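Local coordinates for leucine aminopeptidase 2 (Saccharomyces cerevisiae, PDB 2XQ0), which is a zinc-dependent M1-family aminopeptidase that preferentially cleaves di- and tripeptides and also has low epoxide hydrolase activity in vitro, at residues Phe320-Gly325 and Leu426-Phe431; Ser369-Asn374 and Tyr390-Asn395. All blocks are in the same frame, centred on the assembly; numbering follows the deposited sequence. Where two conformers were deposited one is given.

Contact 1. Residues Phe320-Gly325 and Leu426-Phe431; sequences FWLNEG and LDTFQF. With ZN (zinc ion), chain C; BES (2-(3-amino-2-hydroxy-4-phenyl-butyrylamino)-4-methyl-pentanoic acid), chain B.
The indole of W321 meets F431 edge to face. Its six-membered ring turns its edge to the phenyl face, with the planes at 87° and the centroids 5.3 Å apart. W321 CH2 makes the closest approach, 3.6 Å from F431 CE2. T428 O lies in plane at the edge of the F431 ring. At the rim of the five-membered ring of the indole, W321 NE1 donates to T428 OG1 over 3.0 Å. The hydroxyl lies close to the indole plane and the N-H...O angle is 154°. Bond and ring contact together fix how the indole is turned. T428 OG1 is also hydrogen-bonded to H319, so the buried hydroxyl has two partners. One face of the indole carries L322 CD2, set toward the rim. L322, with CG anti to the carbonyl carbon (chi1 -74°), forks: CD1 packs 3.6 Å from D427 C and touches L426 CG, while CD2 lies 3.9 Å from F431 CB. D427 and Q430 form a capping box, and D427 OD2 is held by S14 OG and E16 N. E324, on the same helix as W321, binds the catalytic zinc through OE1 at 2.2 Å, with H301 and H305. The contact joins helix 321-339 to the end of strand 424-426 and the start of helix 428-438; L426 is backbone-bonded to T313 and C315. Helix 388-403 packs on W321 and F431, and helix 407-420 on L322, L426 and F431.

Contact 2. Residues Ser369-Asn374 and Tyr390-Asn395; sequences STLVQN and YEKGFN. With BES (2-(3-amino-2-hydroxy-4-phenyl-butyrylamino)-4-methyl-pentanoic acid), chain B.
A buried lysine, K392, carries its amine to a backbone carbonyl of the facing loop. K392 NZ donates to S369 O over 2.9 Å, 18° from the carbonyl plane. Water 1 bridges the same two segments: it accepts from K392 NZ at 3.1 Å and from L371 N at 2.8 Å. G459 O is a further acceptor, so three oxygens receive the amine. The chain is extended through CD and then bends at chi3 (-88°), which places CE 3.5 Å from S369 O. Its aliphatic part lies against L371, with K392 CD 3.8 Å from L371 CB. An alanine here would probably leave S369 O, G459 O and water 1 without the amine and open a gap beside L371 CB. The contact ties the loop after helix 365-368 to helix 388-403 within the M1 peptidase domain. Y390, on the same helix turn, is the catalytic proton donor, and its OH donates to bestatin O3 over 3.0 Å, with O3 near the plane of the ring at its edge. L371 CD1 rests 3.6 Å from G393 N, on the glycine backbone.

Contact 2 is nested in the chain between the two segments of contact 1, and their centres are 10 Å apart. They meet directly. W321 CB lies 3.4 Å from L371 CD1, and W321 CE3 lies 3.9 Å from G393 CA. T428 OG1 is 3.8 Å from V372 CG2, so the loop 369-374 touches both helices of contact 1. Nearer the zinc, E324 OE1 approaches Y390 CE2 to 3.0 Å. Both contacts reach bestatin: 320-325 supplies E324 and F320, and 390-395 supplies Y390. Bestatin O3, the atom that Y390 meets, also binds the zinc. Each contact therefore supplies one residue to the site around O3: E324 from contact 1 and Y390 from contact 2.

Contact 1. Residues Phe320-Gly325 and Leu426-Phe431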
loop_
_atom_site.group_PDB
_atom_site.type_symbol
_atom_site.label_atom_id
_atom_site.label_comp_id
_atom_site.label_asym_id
_atom_site.label_seq_id
_atom_site.Cartn_x
_atom_site.Cartn_y
_atom_site.Cartn_z
ATOM N N PHE A 320 -12.731 -1.722 -2.993
ATOM C CA PHE A 320 -11.302 -1.436 -2.909
ATOM C C PHE A 320 -10.532 -2.032 -4.091
ATOM O O PHE A 320 -9.480 -1.514 -4.473
ATOM C CB PHE A 320 -10.773 -1.995 -1.587
ATOM C CG PHE A 320 -9.345 -1.626 -1.284
ATOM C CD1 PHE A 320 -8.918 -0.309 -1.387
ATOM C CD2 PHE A 320 -8.449 -2.593 -0.825
ATOM C CE1 PHE A 320 -7.601 0.041 -1.081
ATOM C CE2 PHE A 320 -7.136 -2.253 -0.519
ATOM C CZ PHE A 320 -6.717 -0.925 -0.651
ATOM N N TRP A 321 -11.048 -3.116 -4.672
ATOM C CA TRP A 321 -10.386 -3.733 -5.825
ATOM C C TRP A 321 -10.211 -2.761 -7.008
ATOM O O TRP A 321 -9.246 -2.878 -7.777
ATOM C CB TRP A 321 -11.101 -5.020 -6.269
ATOM C CG TRP A 321 -12.245 -4.808 -7.218
ATOM C CD1 TRP A 321 -13.551 -4.581 -6.891
ATOM C CD2 TRP A 321 -12.184 -4.826 -8.647
ATOM N NE1 TRP A 321 -14.310 -4.454 -8.035
ATOM C CE2 TRP A 321 -13.493 -4.591 -9.125
ATOM C CE3 TRP A 321 -11.149 -5.015 -9.574
ATOM C CZ2 TRP A 321 -13.794 -4.544 -10.496
ATOM C CZ3 TRP A 321 -11.449 -4.962 -10.932
ATOM C CH2 TRP A 321 -12.766 -4.732 -11.378
ATOM N N LEU A 322 -11.127 -1.805 -7.151
ATOM C CA LEU A 322 -11.046 -0.828 -8.245
ATOM C C LEU A 322 -9.777 -0.006 -8.132
ATOM O O LEU A 322 -9.214 0.427 -9.130
ATOM C CB LEU A 322 -12.246 0.107 -8.248
ATOM C CG LEU A 322 -13.552 -0.528 -8.754
ATOM C CD1 LEU A 322 -14.736 0.412 -8.558
ATOM C CD2 LEU A 322 -13.388 -0.930 -10.219
ATOM N N ASN A 323 -9.365 0.277 -6.897
ATOM C CA ASN A 323 -8.100 0.954 -6.663
ATOM C C ASN A 323 -6.959 -0.030 -6.892
ATOM O O ASN A 323 -6.232 0.072 -7.878
ATOM C CB ASN A 323 -8.004 1.523 -5.235
ATOM C CG ASN A 323 -8.702 2.876 -5.072
ATOM O OD1 ASN A 323 -9.669 3.189 -5.763
ATOM N ND2 ASN A 323 -8.209 3.679 -4.138
ATOM N N GLU A 324 -6.820 -1.002 -5.990
ATOM C CA GLU A 324 -5.621 -1.847 -5.981
ATOM C C GLU A 324 -5.511 -2.827 -7.156
ATOM O O GLU A 324 -4.412 -3.116 -7.610
ATOM C CB GLU A 324 -5.481 -2.590 -4.650
ATOM C CG GLU A 324 -5.279 -1.672 -3.433
ATOM C CD GLU A 324 -4.012 -0.823 -3.510
ATOM O OE1 GLU A 324 -3.111 -1.128 -4.327
ATOM O OE2 GLU A 324 -3.906 0.153 -2.737
ATOM N N GLY A 325 -6.632 -3.341 -7.641
ATOM C CA GLY A 325 -6.609 -4.261 -8.781
ATOM C C GLY A 325 -6.183 -3.563 -10.058
ATOM O O GLY A 325 -5.302 -4.029 -10.804
ATOM N N LEU A 426 -16.352 5.965 -7.667
ATOM C CA LEU A 426 -17.314 5.040 -8.274
ATOM C C LEU A 426 -17.341 3.668 -7.630
ATOM O O LEU A 426 -16.465 3.327 -6.820
ATOM C CB LEU A 426 -17.039 4.874 -9.767
ATOM C CG LEU A 426 -16.020 3.778 -10.101
ATOM C CD1 LEU A 426 -16.106 3.416 -11.560
ATOM C CD2 LEU A 426 -14.608 4.232 -9.752
ATOM N N ASP A 427 -18.369 2.896 -7.983
ATOM C CA ASP A 427 -18.490 1.527 -7.512
ATOM C C ASP A 427 -18.295 0.533 -8.671
ATOM O O ASP A 427 -18.138 0.920 -9.825
ATOM C CB ASP A 427 -19.801 1.307 -6.715
ATOM C CG ASP A 427 -21.050 1.494 -7.560
ATOM O OD1 ASP A 427 -20.978 1.230 -8.767
ATOM O OD2 ASP A 427 -22.115 1.884 -7.016
ATOM N N THR A 428 -18.242 -0.747 -8.347
ATOM C CA THR A 428 -17.999 -1.774 -9.338
ATOM C C THR A 428 -19.075 -1.759 -10.422
ATOM O O THR A 428 -18.807 -2.032 -11.588
ATOM C CB THR A 428 -18.057 -3.130 -8.654
ATOM O OG1 THR A 428 -17.033 -3.187 -7.656
ATOM C CG2 THR A 428 -17.876 -4.245 -9.653
ATOM N N PHE A 429 -20.304 -1.449 -10.024
ATOM C CA PHE A 429 -21.420 -1.507 -10.952
ATOM C C PHE A 429 -21.249 -0.463 -12.039
ATOM O O PHE A 429 -21.535 -0.730 -13.206
ATOM C CB PHE A 429 -22.745 -1.350 -10.201
ATOM C CG PHE A 429 -22.876 -2.288 -9.039
ATOM C CD1 PHE A 429 -23.082 -3.641 -9.256
ATOM C CD2 PHE A 429 -22.735 -1.832 -7.740
ATOM C CE1 PHE A 429 -23.171 -4.516 -8.199
ATOM C CE2 PHE A 429 -22.828 -2.706 -6.665
ATOM C CZ PHE A 429 -23.049 -4.046 -6.897
ATOM N N GLN A 430 -20.742 0.710 -11.668
ATOM C CA GLN A 430 -20.487 1.760 -12.649
ATOM C C GLN A 430 -19.318 1.358 -13.564
ATOM O O GLN A 430 -19.300 1.678 -14.757
ATOM C CB GLN A 430 -20.197 3.088 -11.945
ATOM C CG GLN A 430 -21.352 3.612 -11.076
ATOM C CD GLN A 430 -20.929 4.797 -10.243
ATOM O OE1 GLN A 430 -20.352 4.636 -9.169
ATOM N NE2 GLN A 430 -21.186 6.004 -10.744
ATOM N N PHE A 431 -18.338 0.660 -12.999
ATOM C CA PHE A 431 -17.242 0.117 -13.799
ATOM C C PHE A 431 -17.842 -0.783 -14.881
ATOM O O PHE A 431 -17.539 -0.627 -16.059
ATOM C CB PHE A 431 -16.253 -0.662 -12.922
ATOM C CG PHE A 431 -15.346 -1.603 -13.700
ATOM C CD1 PHE A 431 -14.311 -1.111 -14.468
ATOM C CD2 PHE A 431 -15.527 -2.973 -13.636
ATOM C CE1 PHE A 431 -13.464 -1.969 -15.178
ATOM C CE2 PHE A 431 -14.694 -3.840 -14.340
ATOM C CZ PHE A 431 -13.661 -3.332 -15.118
HETATM ZN ZN ZN C . -1.463 0.335 -3.927
HETATM N N2 BES B . -1.568 2.610 -0.023
HETATM C C1 BES B . -1.218 1.230 -0.284
HETATM C C6 BES B . -0.872 0.517 1.024
HETATM C C7 BES B . -2.084 0.471 1.928
HETATM C C8 BES B . -3.315 0.082 1.412
HETATM C C12 BES B . -1.974 0.834 3.267
HETATM C C9 BES B . -4.433 0.044 2.236
HETATM C C11 BES B . -3.096 0.797 4.092
HETATM C C10 BES B . -4.326 0.401 3.577
HETATM C C2 BES B . -0.040 1.133 -1.263
HETATM O O2 BES B . -0.249 1.790 -2.521
HETATM C C3 BES B . 0.217 -0.318 -1.497
HETATM O O3 BES B . -0.551 -1.009 -2.171
HETATM N N1 BES B . 1.323 -0.700 -0.871
HETATM C C4 BES B . 1.925 -2.016 -0.834
HETATM C C13 BES B . 2.999 -1.942 -1.913
HETATM C C14 BES B . 2.900 -3.075 -2.926
HETATM C C15 BES B . 3.601 -2.682 -4.221
HETATM C C16 BES B . 1.452 -3.484 -3.187
HETATM C C5 BES B . 2.588 -2.144 0.507
HETATM O O1 BES B . 2.752 -3.284 0.997
HETATM O O4 BES B . 2.950 -1.092 1.092
#

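Contact 2. Residues Ser369-Asn374 and Tyr390-Asn395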
loop_
_atom_site.group_PDB
_atom_site.type_symbol
_atom_site.label_atom_id
_atom_site.label_comp_id
_atom_site.label_asym_id
_atom_site.label_seq_id
_atom_site.Cartn_x
_atom_site.Cartn_y
_atom_site.Cartn_z
ATOM N N SER A 369 -12.457 -13.478 1.008
ATOM C CA SER A 369 -11.759 -13.732 -0.251
ATOM C C SER A 369 -12.592 -13.405 -1.482
ATOM O O SER A 369 -12.179 -13.673 -2.601
ATOM C CB SER A 369 -11.242 -15.171 -0.317
ATOM O OG SER A 369 -12.289 -16.087 -0.566
ATOM N N THR A 370 -13.774 -12.834 -1.282
ATOM C CA THR A 370 -14.579 -12.381 -2.409
ATOM C C THR A 370 -13.997 -11.068 -2.893
ATOM O O THR A 370 -13.520 -10.264 -2.086
ATOM C CB THR A 370 -16.062 -12.195 -2.022
ATOM O OG1 THR A 370 -16.179 -11.199 -0.991
ATOM C CG2 THR A 370 -16.644 -13.520 -1.510
ATOM N N LEU A 371 -14.021 -10.845 -4.205
ATOM C CA LEU A 371 -13.427 -9.637 -4.766
ATOM C C LEU A 371 -14.127 -8.370 -4.269
ATOM O O LEU A 371 -13.467 -7.443 -3.842
ATOM C CB LEU A 371 -13.423 -9.683 -6.289
ATOM C CG LEU A 371 -12.692 -8.528 -6.972
ATOM C CD1 LEU A 371 -11.268 -8.439 -6.460
ATOM C CD2 LEU A 371 -12.705 -8.725 -8.484
ATOM N N VAL A 372 -15.459 -8.343 -4.338
ATOM C CA VAL A 372 -16.252 -7.239 -3.803
ATOM C C VAL A 372 -16.572 -7.600 -2.372
ATOM O O VAL A 372 -16.972 -8.734 -2.091
ATOM C CB VAL A 372 -17.581 -7.080 -4.580
ATOM C CG1 VAL A 372 -18.527 -6.120 -3.861
ATOM C CG2 VAL A 372 -17.309 -6.625 -6.023
ATOM N N GLN A 373 -16.400 -6.640 -1.470
ATOM C CA GLN A 373 -16.591 -6.887 -0.046
ATOM C C GLN A 373 -17.916 -6.324 0.456
ATOM O O GLN A 373 -18.570 -5.535 -0.235
ATOM C CB GLN A 373 -15.409 -6.297 0.741
ATOM C CG GLN A 373 -14.159 -7.119 0.615
ATOM C CD GLN A 373 -14.295 -8.466 1.294
ATOM O OE1 GLN A 373 -14.253 -9.524 0.653
ATOM N NE2 GLN A 373 -14.467 -8.434 2.597
ATOM N N ASN A 374 -18.311 -6.737 1.654
ATOM C CA ASN A 374 -19.591 -6.332 2.234
ATOM C C ASN A 374 -19.336 -5.948 3.671
ATOM O O ASN A 374 -19.616 -6.710 4.588
ATOM C CB ASN A 374 -20.614 -7.479 2.140
ATOM C CG ASN A 374 -21.980 -7.132 2.765
ATOM O OD1 ASN A 374 -22.328 -5.968 2.965
ATOM N ND2 ASN A 374 -22.763 -8.165 3.053
ATOM N N TYR A 390 -5.845 -6.911 -4.689
ATOM C CA TYR A 390 -4.694 -6.707 -5.556
ATOM C C TYR A 390 -4.686 -7.731 -6.682
ATOM O O TYR A 390 -4.701 -7.382 -7.860
ATOM C CB TYR A 390 -3.395 -6.839 -4.740
ATOM C CG TYR A 390 -3.197 -5.749 -3.701
ATOM C CD1 TYR A 390 -3.796 -5.829 -2.442
ATOM C CD2 TYR A 390 -2.392 -4.651 -3.975
ATOM C CE1 TYR A 390 -3.615 -4.817 -1.489
ATOM C CE2 TYR A 390 -2.200 -3.638 -3.032
ATOM C CZ TYR A 390 -2.809 -3.725 -1.801
ATOM O OH TYR A 390 -2.602 -2.724 -0.874
ATOM N N GLU A 391 -4.650 -8.998 -6.308
ATOM C CA GLU A 391 -4.342 -10.059 -7.265
ATOM C C GLU A 391 -5.563 -10.682 -7.917
ATOM O O GLU A 391 -5.515 -11.037 -9.088
ATOM C CB GLU A 391 -3.501 -11.151 -6.605
ATOM C CG GLU A 391 -2.112 -10.683 -6.139
ATOM C CD GLU A 391 -1.197 -10.270 -7.291
ATOM O OE1 GLU A 391 -1.415 -10.709 -8.444
ATOM O OE2 GLU A 391 -0.256 -9.491 -7.043
ATOM N N LYS A 392 -6.648 -10.868 -7.177
ATOM C CA LYS A 392 -7.868 -11.294 -7.847
ATOM C C LYS A 392 -8.324 -10.135 -8.726
ATOM O O LYS A 392 -8.833 -10.335 -9.834
ATOM C CB LYS A 392 -8.958 -11.721 -6.831
ATOM C CG LYS A 392 -10.149 -12.425 -7.487
ATOM C CD LYS A 392 -11.274 -12.813 -6.512
ATOM C CE LYS A 392 -11.064 -14.181 -5.874
ATOM N NZ LYS A 392 -12.341 -14.758 -5.268
ATOM N N GLY A 393 -8.135 -8.912 -8.233
ATOM C CA GLY A 393 -8.456 -7.723 -9.012
ATOM C C GLY A 393 -7.673 -7.677 -10.301
ATOM O O GLY A 393 -8.246 -7.571 -11.383
ATOM N N PHE A 394 -6.351 -7.752 -10.183
ATOM C CA PHE A 394 -5.484 -7.860 -11.354
ATOM C C PHE A 394 -5.897 -8.985 -12.299
ATOM O O PHE A 394 -5.948 -8.803 -13.515
ATOM C CB PHE A 394 -4.036 -8.099 -10.924
ATOM C CG PHE A 394 -3.201 -8.691 -12.014
ATOM C CD1 PHE A 394 -2.708 -7.896 -13.027
ATOM C CD2 PHE A 394 -2.967 -10.047 -12.056
ATOM C CE1 PHE A 394 -1.970 -8.436 -14.057
ATOM C CE2 PHE A 394 -2.222 -10.598 -13.089
ATOM C CZ PHE A 394 -1.723 -9.793 -14.086
ATOM N N ASN A 395 -6.166 -10.167 -11.759
ATOM C CA ASN A 395 -6.529 -11.288 -12.628
ATOM C C ASN A 395 -7.840 -11.140 -13.378
ATOM O O ASN A 395 -7.975 -11.632 -14.505
ATOM C CB ASN A 395 -6.483 -12.610 -11.862
ATOM C CG ASN A 395 -5.074 -13.178 -11.819
ATOM O OD1 ASN A 395 -4.552 -13.627 -12.839
ATOM N ND2 ASN A 395 -4.434 -13.110 -10.654
HETATM N N2 BES B . -1.568 2.610 -0.023
HETATM C C1 BES B . -1.218 1.230 -0.284
HETATM C C6 BES B . -0.872 0.517 1.024
HETATM C C7 BES B . -2.084 0.471 1.928
HETATM C C8 BES B . -3.315 0.082 1.412
HETATM C C12 BES B . -1.974 0.834 3.267
HETATM C C9 BES B . -4.433 0.044 2.236
HETATM C C11 BES B . -3.096 0.797 4.092
HETATM C C10 BES B . -4.326 0.401 3.577
HETATM C C2 BES B . -0.040 1.133 -1.263
HETATM O O2 BES B . -0.249 1.790 -2.521
HETATM C C3 BES B . 0.217 -0.318 -1.497
HETATM O O3 BES B . -0.551 -1.009 -2.171
HETATM N N1 BES B . 1.323 -0.700 -0.871
HETATM C C4 BES B . 1.925 -2.016 -0.834
HETATM C C13 BES B . 2.999 -1.942 -1.913
HETATM C C14 BES B . 2.900 -3.075 -2.926
HETATM C C15 BES B . 3.601 -2.682 -4.221
HETATM C C16 BES B . 1.452 -3.484 -3.187
HETATM C C5 BES B . 2.588 -2.144 0.507
HETATM O O1 BES B . 2.752 -3.284 0.997
HETATM O O4 BES B . 2.950 -1.092 1.092
HETATM O O HOH W 1 -14.769 -12.968 -5.794
#